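Local coordinates for protein rhamnosidase B (Bacillus sp., PDB 2OKX) that hydrolyses terminal alpha-L-rhamnose units from glycosides as a family 78 alpha-L-rhamnosidase, probably with inversion of the anomeric configuration, at residues N602-S607 and P612-Q617; F631-A636 and K658-H663; H697-L702 and D730-T735; D708-A713 and A724-A729. All coordinates share one frame; numbering follows the deposited sequence.

Contact 1 of 4, residues N602-S607 and P612-Q617; sequences NLVPGS and PLYLDQ
Ser607 OG is gripped from both segments: it accepts from Leu615 N at 3.1 Å, in a nearly straight bond of 166°, and donates to Val604 O at 2.9 Å. A chi1 of 68°, with the hydroxyl between the backbone N and the carbonyl carbon, brings OG back to Val604 O over its own 3-10 turn, the oxygen also facing Leu615 N. Val604 O takes two donors of its own turn, Ser607 N and the hydroxyl, while Ser607 OG is the atom that links the turn to the incoming backbone. Leu615 CB comes within 3.9 Å of Ser607 CB and covers the carbon side of the serine. Tyr614 lays its ring against the turn. Pro605 CA sits over one ring face, 4.4 Å from Tyr614 CZ, while Val604 CG1 reaches CD1 of Tyr614 obliquely at 3.9 Å, the two side chains crossing at about a right angle. Beyond the turn, Tyr614 OH bonds to Ala656 O, and the ring meets Trp633 edge-to-face. A serine bridge beside a packed tyrosine ring thus organises the long connection from helix 595-603 to helix 627-644, one of the interhelix links of the (alpha/alpha)6 barrel of family 78 enzymes.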
loop_
_atom_site.group_PDB
_atom_site.type_symbol
_atom_site.label_atom_id
_atom_site.label_comp_id
_atom_site.label_asym_id
_atom_site.label_seq_id
_atom_site.Cartn_x
_atom_site.Cartn_y
_atom_site.Cartn_z
ATOM N N ASN A 602 -18.364 -2.022 -0.884
ATOM C CA ASN A 602 -19.161 -2.017 0.342
ATOM C C ASN A 602 -18.454 -1.368 1.533
ATOM O O ASN A 602 -19.109 -0.903 2.464
ATOM C CB ASN A 602 -19.567 -3.450 0.719
ATOM C CG ASN A 602 -20.675 -4.004 -0.166
ATOM O OD1 ASN A 602 -20.877 -5.217 -0.239
ATOM N ND2 ASN A 602 -21.403 -3.117 -0.832
ATOM N N LEU A 603 -17.124 -1.336 1.511
ATOM C CA LEU A 603 -16.367 -0.744 2.616
ATOM C C LEU A 603 -16.391 0.784 2.635
ATOM O O LEU A 603 -16.297 1.400 3.701
ATOM C CB LEU A 603 -14.907 -1.216 2.576
ATOM C CG LEU A 603 -14.593 -2.636 3.060
ATOM C CD1 LEU A 603 -13.132 -2.984 2.759
ATOM C CD2 LEU A 603 -14.860 -2.730 4.559
ATOM N N VAL A 604 -16.529 1.395 1.462
ATOM C CA VAL A 604 -16.519 2.851 1.363
ATOM C C VAL A 604 -17.597 3.586 2.167
ATOM O O VAL A 604 -17.294 4.552 2.864
ATOM C CB VAL A 604 -16.584 3.301 -0.116
ATOM C CG1 VAL A 604 -16.570 4.824 -0.206
ATOM C CG2 VAL A 604 -15.392 2.719 -0.879
ATOM N N PRO A 605 -18.864 3.145 2.082
ATOM C CA PRO A 605 -19.924 3.825 2.839
ATOM C C PRO A 605 -19.702 3.796 4.351
ATOM O O PRO A 605 -20.342 4.541 5.096
ATOM C CB PRO A 605 -21.184 3.067 2.425
ATOM C CG PRO A 605 -20.871 2.656 1.015
ATOM C CD PRO A 605 -19.442 2.164 1.145
ATOM N N GLY A 606 -18.798 2.931 4.800
ATOM C CA GLY A 606 -18.509 2.829 6.218
ATOM C C GLY A 606 -17.845 4.080 6.771
ATOM O O GLY A 606 -17.746 4.248 7.986
ATOM N N SER A 607 -17.387 4.958 5.882
ATOM C CA SER A 607 -16.736 6.198 6.292
ATOM C C SER A 607 -17.741 7.349 6.370
ATOM O O SER A 607 -17.361 8.499 6.588
ATOM C CB SER A 607 -15.623 6.567 5.307
ATOM O OG SER A 607 -16.159 6.932 4.048
ATOM N N PRO A 612 -19.842 12.652 4.854
ATOM C CA PRO A 612 -20.755 12.236 3.787
ATOM C C PRO A 612 -20.091 12.260 2.412
ATOM O O PRO A 612 -20.636 11.731 1.443
ATOM C CB PRO A 612 -21.896 13.246 3.902
ATOM C CG PRO A 612 -21.191 14.482 4.367
ATOM C CD PRO A 612 -20.279 13.930 5.445
ATOM N N LEU A 613 -18.918 12.883 2.334
ATOM C CA LEU A 613 -18.177 12.970 1.079
ATOM C C LEU A 613 -17.356 11.694 0.853
ATOM O O LEU A 613 -16.851 11.457 -0.246
ATOM C CB LEU A 613 -17.258 14.195 1.090
ATOM C CG LEU A 613 -17.948 15.552 1.296
ATOM C CD1 LEU A 613 -16.911 16.664 1.237
ATOM C CD2 LEU A 613 -19.021 15.762 0.228
ATOM N N TYR A 614 -17.235 10.895 1.912
ATOM C CA TYR A 614 -16.523 9.613 1.904
ATOM C C TYR A 614 -15.002 9.699 1.791
ATOM O O TYR A 614 -14.467 10.480 1.003
ATOM C CB TYR A 614 -17.086 8.711 0.795
ATOM C CG TYR A 614 -18.554 8.346 0.978
ATOM C CD1 TYR A 614 -19.262 7.694 -0.032
ATOM C CD2 TYR A 614 -19.234 8.661 2.157
ATOM C CE1 TYR A 614 -20.614 7.366 0.128
ATOM C CE2 TYR A 614 -20.580 8.340 2.328
ATOM C CZ TYR A 614 -21.264 7.693 1.312
ATOM O OH TYR A 614 -22.597 7.381 1.483
ATOM N N LEU A 615 -14.317 8.879 2.588
ATOM C CA LEU A 615 -12.854 8.839 2.612
ATOM C C LEU A 615 -12.245 8.292 1.327
ATOM O O LEU A 615 -12.825 7.421 0.680
ATOM C CB LEU A 615 -12.370 8.010 3.807
ATOM C CG LEU A 615 -12.050 8.789 5.089
ATOM C CD1 LEU A 615 -13.190 9.737 5.420
ATOM C CD2 LEU A 615 -11.795 7.819 6.234
ATOM N N ASP A 616 -11.069 8.808 0.972
ATOM C CA ASP A 616 -10.376 8.394 -0.243
ATOM C C ASP A 616 -9.650 7.050 -0.121
ATOM O O ASP A 616 -9.193 6.493 -1.120
ATOM C CB ASP A 616 -9.425 9.510 -0.711
ATOM C CG ASP A 616 -8.588 10.092 0.419
ATOM O OD1 ASP A 616 -8.202 11.277 0.311
ATOM O OD2 ASP A 616 -8.306 9.371 1.399
ATOM N N GLN A 617 -9.539 6.543 1.105
ATOM C CA GLN A 617 -8.945 5.234 1.376
ATOM C C GLN A 617 -9.621 4.707 2.643
ATOM O O GLN A 617 -9.849 5.465 3.587
ATOM C CB GLN A 617 -7.407 5.300 1.525
ATOM C CG GLN A 617 -6.821 6.615 2.014
ATOM C CD GLN A 617 -6.945 6.797 3.512
ATOM O OE1 GLN A 617 -6.399 6.015 4.294
ATOM N NE2 GLN A 617 -7.663 7.836 3.920
#

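Contact 2 of 4, residues F631-A636 and K658-H663; sequences FFWILA and KHTLTH
The CG1 branch of Ile634 lies anti to its carbonyl carbon (chi1 -68°) and continues fully extended to CD1, which carries the methyl straight at Leu661. On the other helix the first torsion of Leu661 is similar (chi1 -78°), and although its CB does not point at the partner helix, the extended chain swings the isopropyl group over to meet it. The meeting is of a methyl with a branch point: Ile634 CD1 lies 3.6 Å from Leu661 CD2, and equally close to its CG, the two chains slanting past each other. Thr660 adds a second, looser surface. Its CG2 stands 4.1 Å from Ile634 CD1, and the same methyl approaches the Trp633 indole at the edge, near the ring plane, with CZ3 of Trp633 at 4.3 Å from Thr660 CG2. The threonine thereby divides its labour: the methyl faces helix 627-644, while OG1 bonds to Pro612 O. The indole is similarly tied down elsewhere, Trp633 NE1 bonding to Leu601 O. Between these segments the packing is wholly apolar; with the axes 11.2 Å apart at closest approach and 148° between their directions, the two touch only through side-chain ends. Helices 627-644 and 647-665 are joined by a very short turn, making this the interior of an antiparallel helical hairpin within the (alpha/alpha)6 barrel.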
loop_
_atom_site.group_PDB
_atom_site.type_symbol
_atom_site.label_atom_id
_atom_site.label_comp_id
_atom_site.label_asym_id
_atom_site.label_seq_id
_atom_site.Cartn_x
_atom_site.Cartn_y
_atom_site.Cartn_z
ATOM N N PHE A 631 -16.109 10.038 -6.678
ATOM C CA PHE A 631 -16.822 9.977 -7.948
ATOM C C PHE A 631 -16.433 8.691 -8.680
ATOM O O PHE A 631 -17.262 8.085 -9.361
ATOM C CB PHE A 631 -16.496 11.192 -8.830
ATOM C CG PHE A 631 -16.837 12.520 -8.200
ATOM C CD1 PHE A 631 -17.836 12.617 -7.235
ATOM C CD2 PHE A 631 -16.164 13.675 -8.586
ATOM C CE1 PHE A 631 -18.157 13.853 -6.658
ATOM C CE2 PHE A 631 -16.480 14.914 -8.016
ATOM C CZ PHE A 631 -17.480 14.998 -7.049
ATOM N N PHE A 632 -15.176 8.274 -8.541
ATOM C CA PHE A 632 -14.723 7.051 -9.199
ATOM C C PHE A 632 -15.344 5.839 -8.523
ATOM O O PHE A 632 -15.531 4.793 -9.151
ATOM C CB PHE A 632 -13.192 6.948 -9.186
ATOM C CG PHE A 632 -12.509 7.998 -10.019
ATOM C CD1 PHE A 632 -13.162 8.577 -11.107
ATOM C CD2 PHE A 632 -11.217 8.416 -9.717
ATOM C CE1 PHE A 632 -12.538 9.559 -11.876
ATOM C CE2 PHE A 632 -10.588 9.394 -10.479
ATOM C CZ PHE A 632 -11.252 9.969 -11.562
ATOM N N TRP A 633 -15.663 5.984 -7.240
ATOM C CA TRP A 633 -16.301 4.912 -6.485
ATOM C C TRP A 633 -17.700 4.701 -7.065
ATOM O O TRP A 633 -18.152 3.570 -7.238
ATOM C CB TRP A 633 -16.420 5.287 -5.003
ATOM C CG TRP A 633 -17.302 4.351 -4.212
ATOM C CD1 TRP A 633 -17.025 3.061 -3.862
ATOM C CD2 TRP A 633 -18.614 4.630 -3.704
ATOM N NE1 TRP A 633 -18.083 2.517 -3.169
ATOM C CE2 TRP A 633 -19.072 3.458 -3.059
ATOM C CE3 TRP A 633 -19.448 5.757 -3.733
ATOM C CZ2 TRP A 633 -20.331 3.380 -2.445
ATOM C CZ3 TRP A 633 -20.702 5.680 -3.121
ATOM C CH2 TRP A 633 -21.128 4.498 -2.487
ATOM N N ILE A 634 -18.391 5.801 -7.355
ATOM C CA ILE A 634 -19.729 5.702 -7.923
ATOM C C ILE A 634 -19.619 5.023 -9.286
ATOM O O ILE A 634 -20.413 4.146 -9.622
ATOM C CB ILE A 634 -20.375 7.098 -8.073
ATOM C CG1 ILE A 634 -20.658 7.680 -6.681
ATOM C CG2 ILE A 634 -21.666 6.996 -8.883
ATOM C CD1 ILE A 634 -21.184 9.107 -6.692
ATOM N N LEU A 635 -18.618 5.429 -10.059
ATOM C CA LEU A 635 -18.383 4.847 -11.375
ATOM C C LEU A 635 -18.160 3.345 -11.211
ATOM O O LEU A 635 -18.776 2.538 -11.906
ATOM C CB LEU A 635 -17.140 5.467 -12.015
ATOM C CG LEU A 635 -17.077 5.588 -13.542
ATOM C CD1 LEU A 635 -15.628 5.765 -13.954
ATOM C CD2 LEU A 635 -17.671 4.369 -14.217
ATOM N N ALA A 636 -17.280 2.974 -10.283
ATOM C CA ALA A 636 -16.980 1.567 -10.043
ATOM C C ALA A 636 -18.230 0.779 -9.656
ATOM O O ALA A 636 -18.387 -0.380 -10.053
ATOM C CB ALA A 636 -15.913 1.432 -8.960
ATOM N N LYS A 658 -26.674 7.931 -3.379
ATOM C CA LYS A 658 -27.543 9.104 -3.335
ATOM C C LYS A 658 -27.093 10.037 -2.211
ATOM O O LYS A 658 -26.980 11.251 -2.393
ATOM C CB LYS A 658 -28.986 8.651 -3.099
ATOM C CG LYS A 658 -30.020 9.760 -3.051
ATOM C CD LYS A 658 -31.406 9.170 -2.813
ATOM C CE LYS A 658 -32.475 10.247 -2.781
ATOM N NZ LYS A 658 -32.521 11.007 -4.058
ATOM N N HIS A 659 -26.826 9.444 -1.052
ATOM C CA HIS A 659 -26.391 10.183 0.126
ATOM C C HIS A 659 -25.176 11.079 -0.120
ATOM O O HIS A 659 -25.202 12.267 0.196
ATOM C CB HIS A 659 -26.085 9.203 1.261
ATOM C CG HIS A 659 -25.542 9.852 2.494
ATOM N ND1 HIS A 659 -26.276 10.735 3.259
ATOM C CD2 HIS A 659 -24.330 9.757 3.092
ATOM C CE1 HIS A 659 -25.539 11.155 4.272
ATOM N NE2 HIS A 659 -24.355 10.576 4.194
ATOM N N THR A 660 -24.112 10.516 -0.687
ATOM C CA THR A 660 -22.906 11.299 -0.930
ATOM C C THR A 660 -23.084 12.354 -2.022
ATOM O O THR A 660 -22.571 13.470 -1.899
ATOM C CB THR A 660 -21.698 10.385 -1.273
ATOM O OG1 THR A 660 -20.492 11.156 -1.208
ATOM C CG2 THR A 660 -21.841 9.791 -2.670
ATOM N N LEU A 661 -23.809 12.018 -3.086
ATOM C CA LEU A 661 -24.031 12.983 -4.158
ATOM C C LEU A 661 -24.831 14.175 -3.644
ATOM O O LEU A 661 -24.589 15.315 -4.040
ATOM C CB LEU A 661 -24.768 12.336 -5.332
ATOM C CG LEU A 661 -23.909 11.464 -6.253
ATOM C CD1 LEU A 661 -24.780 10.857 -7.348
ATOM C CD2 LEU A 661 -22.799 12.315 -6.860
ATOM N N THR A 662 -25.783 13.905 -2.758
ATOM C CA THR A 662 -26.605 14.960 -2.181
ATOM C C THR A 662 -25.711 15.981 -1.485
ATOM O O THR A 662 -25.884 17.189 -1.652
ATOM C CB THR A 662 -27.610 14.390 -1.158
ATOM O OG1 THR A 662 -28.560 13.559 -1.837
ATOM C CG2 THR A 662 -28.343 15.520 -0.435
ATOM N N HIS A 663 -24.741 15.493 -0.717
ATOM C CA HIS A 663 -23.838 16.389 -0.009
ATOM C C HIS A 663 -22.820 17.093 -0.902
ATOM O O HIS A 663 -22.386 18.201 -0.588
ATOM C CB HIS A 663 -23.145 15.647 1.132
ATOM C CG HIS A 663 -24.061 15.324 2.271
ATOM N ND1 HIS A 663 -25.001 14.318 2.208
ATOM C CD2 HIS A 663 -24.223 15.916 3.478
ATOM C CE1 HIS A 663 -25.703 14.305 3.327
ATOM N NE2 HIS A 663 -25.252 15.264 4.115
#

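Contact 3 of 4, residues H697-L702 and D730-T735; sequences HQNLFL and DLLAET
Leu732 points across from helix 723-739 and wedges its forked end between Asn699 and Leu702 of helix 696-715, crossing both side chains at about a right angle. The two helices are consecutive in the (alpha/alpha)6 barrel and run in broadly opposite senses here, with Asn699 and Leu732 the nearest pair of CA atoms at 7.9 Å. More than half of the surface buried between the segments belongs to Leu732, so the contact centres on a single side chain. The two methyls of Leu732 meet different neighbours. Leu732 CD1 lies on the helix backbone, 3.8 Å from Asn699 O, and at the same time touches Leu702 CD2 at 3.8 Å. Leu702 meets it because CG is anti to the backbone N (chi1 177°), which brings the flank of the chain, from CB through CG to CD2, along the methyl. Leu732 itself has chi1 at -145°, well away from a staggered value, so the wedge is perhaps fitted to its neighbours at some torsional cost. Asn699 supplies the polar wall. Its carboxamide is fixed at both ends by the backbone, OD1 accepting from Leu674 N and ND2 donating to Val695 O, so a buried amide can lie beside a hydrocarbon with its hydrogen bonding provided for. Farther along, Leu732 also packs on Val703. The second methyl of the wedge, Leu732 CD2, ends 3.8 Å from Asn699 OD1.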
loop_
_atom_site.group_PDB
_atom_site.type_symbol
_atom_site.label_atom_id
_atom_site.label_comp_id
_atom_site.label_asym_id
_atom_site.label_seq_id
_atom_site.Cartn_x
_atom_site.Cartn_y
_atom_site.Cartn_z
ATOM N N HIS A 697 -11.502 19.850 -13.395
ATOM C CA HIS A 697 -11.634 18.401 -13.531
ATOM C C HIS A 697 -12.663 17.738 -12.610
ATOM O O HIS A 697 -13.437 16.899 -13.070
ATOM C CB HIS A 697 -10.265 17.698 -13.428
ATOM C CG HIS A 697 -9.559 17.886 -12.121
ATOM N ND1 HIS A 697 -10.109 17.518 -10.912
ATOM C CD2 HIS A 697 -8.317 18.349 -11.843
ATOM C CE1 HIS A 697 -9.236 17.744 -9.947
ATOM N NE2 HIS A 697 -8.141 18.248 -10.484
ATOM N N GLN A 698 -12.706 18.105 -11.331
ATOM C CA GLN A 698 -13.693 17.480 -10.450
ATOM C C GLN A 698 -15.106 18.005 -10.693
ATOM O O GLN A 698 -16.090 17.354 -10.344
ATOM C CB GLN A 698 -13.308 17.629 -8.971
ATOM C CG GLN A 698 -12.889 19.018 -8.517
ATOM C CD GLN A 698 -12.458 19.019 -7.057
ATOM O OE1 GLN A 698 -11.712 18.143 -6.623
ATOM N NE2 GLN A 698 -12.922 20.005 -6.296
ATOM N N ASN A 699 -15.211 19.182 -11.297
ATOM C CA ASN A 699 -16.524 19.732 -11.612
ATOM C C ASN A 699 -17.093 18.875 -12.740
ATOM O O ASN A 699 -18.271 18.518 -12.738
ATOM C CB ASN A 699 -16.394 21.189 -12.059
ATOM C CG ASN A 699 -16.639 22.166 -10.926
ATOM O OD1 ASN A 699 -17.785 22.512 -10.628
ATOM N ND2 ASN A 699 -15.565 22.603 -10.275
ATOM N N LEU A 700 -16.229 18.533 -13.691
ATOM C CA LEU A 700 -16.612 17.708 -14.831
ATOM C C LEU A 700 -17.003 16.297 -14.394
ATOM O O LEU A 700 -18.001 15.748 -14.859
ATOM C CB LEU A 700 -15.459 17.644 -15.833
ATOM C CG LEU A 700 -15.069 18.965 -16.507
ATOM C CD1 LEU A 700 -13.732 18.811 -17.208
ATOM C CD2 LEU A 700 -16.160 19.382 -17.496
ATOM N N PHE A 701 -16.217 15.705 -13.495
ATOM C CA PHE A 701 -16.516 14.361 -13.021
ATOM C C PHE A 701 -17.788 14.319 -12.178
ATOM O O PHE A 701 -18.452 13.287 -12.101
ATOM C CB PHE A 701 -15.327 13.792 -12.235
ATOM C CG PHE A 701 -14.299 13.106 -13.101
ATOM C CD1 PHE A 701 -12.943 13.384 -12.955
ATOM C CD2 PHE A 701 -14.689 12.168 -14.055
ATOM C CE1 PHE A 701 -11.989 12.743 -13.743
ATOM C CE2 PHE A 701 -13.742 11.519 -14.850
ATOM C CZ PHE A 701 -12.387 11.808 -14.693
ATOM N N LEU A 702 -18.138 15.434 -11.546
ATOM C CA LEU A 702 -19.360 15.464 -10.748
ATOM C C LEU A 702 -20.554 15.329 -11.692
ATOM O O LEU A 702 -21.535 14.652 -11.383
ATOM C CB LEU A 702 -19.465 16.771 -9.956
ATOM C CG LEU A 702 -20.750 16.961 -9.135
ATOM C CD1 LEU A 702 -21.034 15.731 -8.286
ATOM C CD2 LEU A 702 -20.602 18.191 -8.251
ATOM N N ASP A 730 -27.202 18.836 -15.815
ATOM C CA ASP A 730 -27.365 19.721 -16.964
ATOM C C ASP A 730 -26.986 21.147 -16.590
ATOM O O ASP A 730 -26.245 21.813 -17.313
ATOM C CB ASP A 730 -28.812 19.688 -17.461
ATOM C CG ASP A 730 -29.163 18.383 -18.147
ATOM O OD1 ASP A 730 -29.035 17.319 -17.508
ATOM O OD2 ASP A 730 -29.567 18.421 -19.328
ATOM N N LEU A 731 -27.506 21.610 -15.457
ATOM C CA LEU A 731 -27.223 22.956 -14.979
ATOM C C LEU A 731 -25.726 23.132 -14.767
ATOM O O LEU A 731 -25.150 24.152 -15.149
ATOM C CB LEU A 731 -27.958 23.218 -13.661
ATOM C CG LEU A 731 -29.489 23.200 -13.703
ATOM C CD1 LEU A 731 -30.040 23.411 -12.303
ATOM C CD2 LEU A 731 -29.994 24.285 -14.644
ATOM N N LEU A 732 -25.102 22.125 -14.162
ATOM C CA LEU A 732 -23.671 22.171 -13.896
ATOM C C LEU A 732 -22.891 22.192 -15.207
ATOM O O LEU A 732 -22.008 23.025 -15.399
ATOM C CB LEU A 732 -23.248 20.958 -13.062
ATOM C CG LEU A 732 -22.133 21.176 -12.029
ATOM C CD1 LEU A 732 -21.605 19.823 -11.567
ATOM C CD2 LEU A 732 -21.009 22.008 -12.621
ATOM N N ALA A 733 -23.222 21.273 -16.111
ATOM C CA ALA A 733 -22.546 21.196 -17.403
ATOM C C ALA A 733 -22.616 22.524 -18.153
ATOM O O ALA A 733 -21.629 22.972 -18.739
ATOM C CB ALA A 733 -23.163 20.081 -18.251
ATOM N N GLU A 734 -23.787 23.152 -18.135
ATOM C CA GLU A 734 -23.977 24.427 -18.818
ATOM C C GLU A 734 -23.125 25.524 -18.179
ATOM O O GLU A 734 -22.470 26.303 -18.874
ATOM C CB GLU A 734 -25.454 24.827 -18.779
ATOM C CG GLU A 734 -25.780 26.059 -19.609
ATOM C CD GLU A 734 -27.239 26.464 -19.503
ATOM O OE1 GLU A 734 -27.639 27.434 -20.183
ATOM O OE2 GLU A 734 -27.984 25.814 -18.739
ATOM N N THR A 735 -23.138 25.581 -16.851
ATOM C CA THR A 735 -22.360 26.576 -16.124
ATOM C C THR A 735 -20.880 26.386 -16.436
ATOM O O THR A 735 -20.144 27.356 -16.631
ATOM C CB THR A 735 -22.573 26.445 -14.603
ATOM O OG1 THR A 735 -23.969 26.569 -14.303
ATOM C CG2 THR A 735 -21.806 27.531 -13.861
#

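Contact 4 of 4, residues D708-A713 and A724-A729; sequences DSRALA and AFAARA
This is a light helix-to-helix contact, partly buried, made where helix 696-715 and helix 723-739 pack side by side, toward the short connection that joins them. Two pairs of side chains carry it, each matching a polar group with a hydrocarbon. In the deeper pair Ser709 OG lies at the edge of the Phe725 ring, near its plane, 3.7 Å from Phe725 CD1. The oxygen is already committed to its own helix: with chi1 at 69° it is folded back to hydrogen-bond with Leu706 O, and the phenylalanine edge merely packs against it. The Phe725 ring slips between helices, touching Thr662 on helix 647-665 as well. In this (alpha/alpha)6 barrel, therefore, the one phenylalanine touches both helix 696-715 and helix 647-665. The outer pair lies closer to solvent. Ala726 CB sits over one face of the Arg710 guanidinium, 3.5 Å from NH1 and 3.9 Å from CZ of that arginine, so the flat group rests on a methyl. Arg710 gets there by leaving its backbone with CG anti to N and then bending at chi3 (-73°). Its charge is met by Asp723, the first residue of helix 723-739, whose OD2 forms a salt bridge with NH1. That bridge probably helps to hold the guanidinium over Ala726, three residues farther along the same helix.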
loop_
_atom_site.group_PDB
_atom_site.type_symbol
_atom_site.label_atom_id
_atom_site.label_comp_id
_atom_site.label_asym_id
_atom_site.label_seq_id
_atom_site.Cartn_x
_atom_site.Cartn_y
_atom_site.Cartn_z
ATOM N N ASP A 708 -24.112 8.965 -14.070
ATOM C CA ASP A 708 -23.819 7.548 -13.870
ATOM C C ASP A 708 -24.680 6.964 -12.751
ATOM O O ASP A 708 -25.017 5.780 -12.770
ATOM C CB ASP A 708 -22.338 7.350 -13.523
ATOM C CG ASP A 708 -21.422 7.534 -14.718
ATOM O OD1 ASP A 708 -20.195 7.645 -14.513
ATOM O OD2 ASP A 708 -21.921 7.558 -15.862
ATOM N N SER A 709 -25.041 7.802 -11.780
ATOM C CA SER A 709 -25.850 7.358 -10.642
ATOM C C SER A 709 -27.215 6.813 -11.061
ATOM O O SER A 709 -27.788 5.964 -10.378
ATOM C CB SER A 709 -26.048 8.507 -9.650
ATOM O OG SER A 709 -26.877 9.520 -10.194
ATOM N N ARG A 710 -27.736 7.305 -12.179
ATOM C CA ARG A 710 -29.033 6.847 -12.665
ATOM C C ARG A 710 -29.036 5.340 -12.891
ATOM O O ARG A 710 -29.990 4.650 -12.525
ATOM C CB ARG A 710 -29.403 7.574 -13.962
ATOM C CG ARG A 710 -30.634 7.009 -14.668
ATOM C CD ARG A 710 -31.314 8.068 -15.523
ATOM N NE ARG A 710 -32.021 9.043 -14.695
ATOM C CZ ARG A 710 -32.577 10.161 -15.152
ATOM N NH1 ARG A 710 -33.198 10.980 -14.315
ATOM N NH2 ARG A 710 -32.504 10.467 -16.441
ATOM N N ALA A 711 -27.963 4.829 -13.491
ATOM C CA ALA A 711 -27.857 3.400 -13.762
ATOM C C ALA A 711 -28.104 2.591 -12.492
ATOM O O ALA A 711 -28.844 1.611 -12.507
ATOM C CB ALA A 711 -26.481 3.074 -14.343
ATOM N N LEU A 712 -27.490 3.010 -11.392
ATOM C CA LEU A 712 -27.656 2.314 -10.120
ATOM C C LEU A 712 -29.078 2.467 -9.600
ATOM O O LEU A 712 -29.673 1.512 -9.097
ATOM C CB LEU A 712 -26.661 2.853 -9.090
ATOM C CG LEU A 712 -25.200 2.511 -9.400
ATOM C CD1 LEU A 712 -24.264 3.352 -8.548
ATOM C CD2 LEU A 712 -24.975 1.029 -9.159
ATOM N N ALA A 713 -29.619 3.675 -9.722
ATOM C CA ALA A 713 -30.979 3.947 -9.270
ATOM C C ALA A 713 -31.968 3.079 -10.043
ATOM O O ALA A 713 -32.868 2.475 -9.458
ATOM C CB ALA A 713 -31.308 5.419 -9.470
ATOM N N ALA A 724 -33.555 14.191 -10.194
ATOM C CA ALA A 724 -33.108 15.462 -9.638
ATOM C C ALA A 724 -31.621 15.644 -9.926
ATOM O O ALA A 724 -31.174 16.738 -10.279
ATOM C CB ALA A 724 -33.365 15.498 -8.133
ATOM N N PHE A 725 -30.857 14.566 -9.772
ATOM C CA PHE A 725 -29.420 14.605 -10.031
ATOM C C PHE A 725 -29.183 14.887 -11.510
ATOM O O PHE A 725 -28.245 15.594 -11.878
ATOM C CB PHE A 725 -28.765 13.269 -9.655
ATOM C CG PHE A 725 -28.697 13.008 -8.170
ATOM C CD1 PHE A 725 -28.424 11.729 -7.693
ATOM C CD2 PHE A 725 -28.888 14.036 -7.249
ATOM C CE1 PHE A 725 -28.344 11.474 -6.326
ATOM C CE2 PHE A 725 -28.809 13.790 -5.878
ATOM C CZ PHE A 725 -28.536 12.506 -5.416
ATOM N N ALA A 726 -30.041 14.327 -12.357
ATOM C CA ALA A 726 -29.925 14.517 -13.796
ATOM C C ALA A 726 -30.086 15.991 -14.161
ATOM O O ALA A 726 -29.352 16.516 -15.001
ATOM C CB ALA A 726 -30.971 13.675 -14.517
ATOM N N ALA A 727 -31.045 16.660 -13.524
ATOM C CA ALA A 727 -31.294 18.075 -13.786
ATOM C C ALA A 727 -30.078 18.906 -13.386
ATOM O O ALA A 727 -29.607 19.753 -14.150
ATOM C CB ALA A 727 -32.520 18.539 -13.014
ATOM N N ARG A 728 -29.582 18.658 -12.179
ATOM C CA ARG A 728 -28.417 19.363 -11.662
ATOM C C ARG A 728 -27.210 19.179 -12.576
ATOM O O ARG A 728 -26.407 20.095 -12.755
ATOM C CB ARG A 728 -28.095 18.852 -10.260
ATOM C CG ARG A 728 -29.055 19.341 -9.190
ATOM C CD ARG A 728 -28.742 20.781 -8.816
ATOM N NE ARG A 728 -28.561 20.921 -7.375
ATOM C CZ ARG A 728 -27.764 21.816 -6.805
ATOM N NH1 ARG A 728 -27.067 22.659 -7.555
ATOM N NH2 ARG A 728 -27.654 21.863 -5.485
ATOM N N ALA A 729 -27.089 17.990 -13.159
ATOM C CA ALA A 729 -25.981 17.692 -14.059
ATOM C C ALA A 729 -26.010 18.629 -15.260
ATOM O O ALA A 729 -24.975 19.156 -15.678
ATOM C CB ALA A 729 -26.057 16.236 -14.519
#

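Overall arrangement
From the N terminus, contact 1 comes first and closes a small loop of four residues just after helix 595-603. Contact 2 follows in series, pairing helix 627-644 with helix 647-665 and closing a 21-residue span, almost all helix, through the tight turn between them; it touches contact 1 directly, Val604 CG2 packing on Trp633 CD1. Farther along come helices 696-715 and 723-739, joined twice: contact 4 closes the shorter excursion between them, and contact 3, about 13 Å away between centres, encloses it. No contacts cross. Contact 2 is the junction of the set, with Phe631 and Phe632 reaching Phe701 of contact 3 and Leu661 packing on Ser709 of contact 4. Together they bind consecutive helices of the barrel.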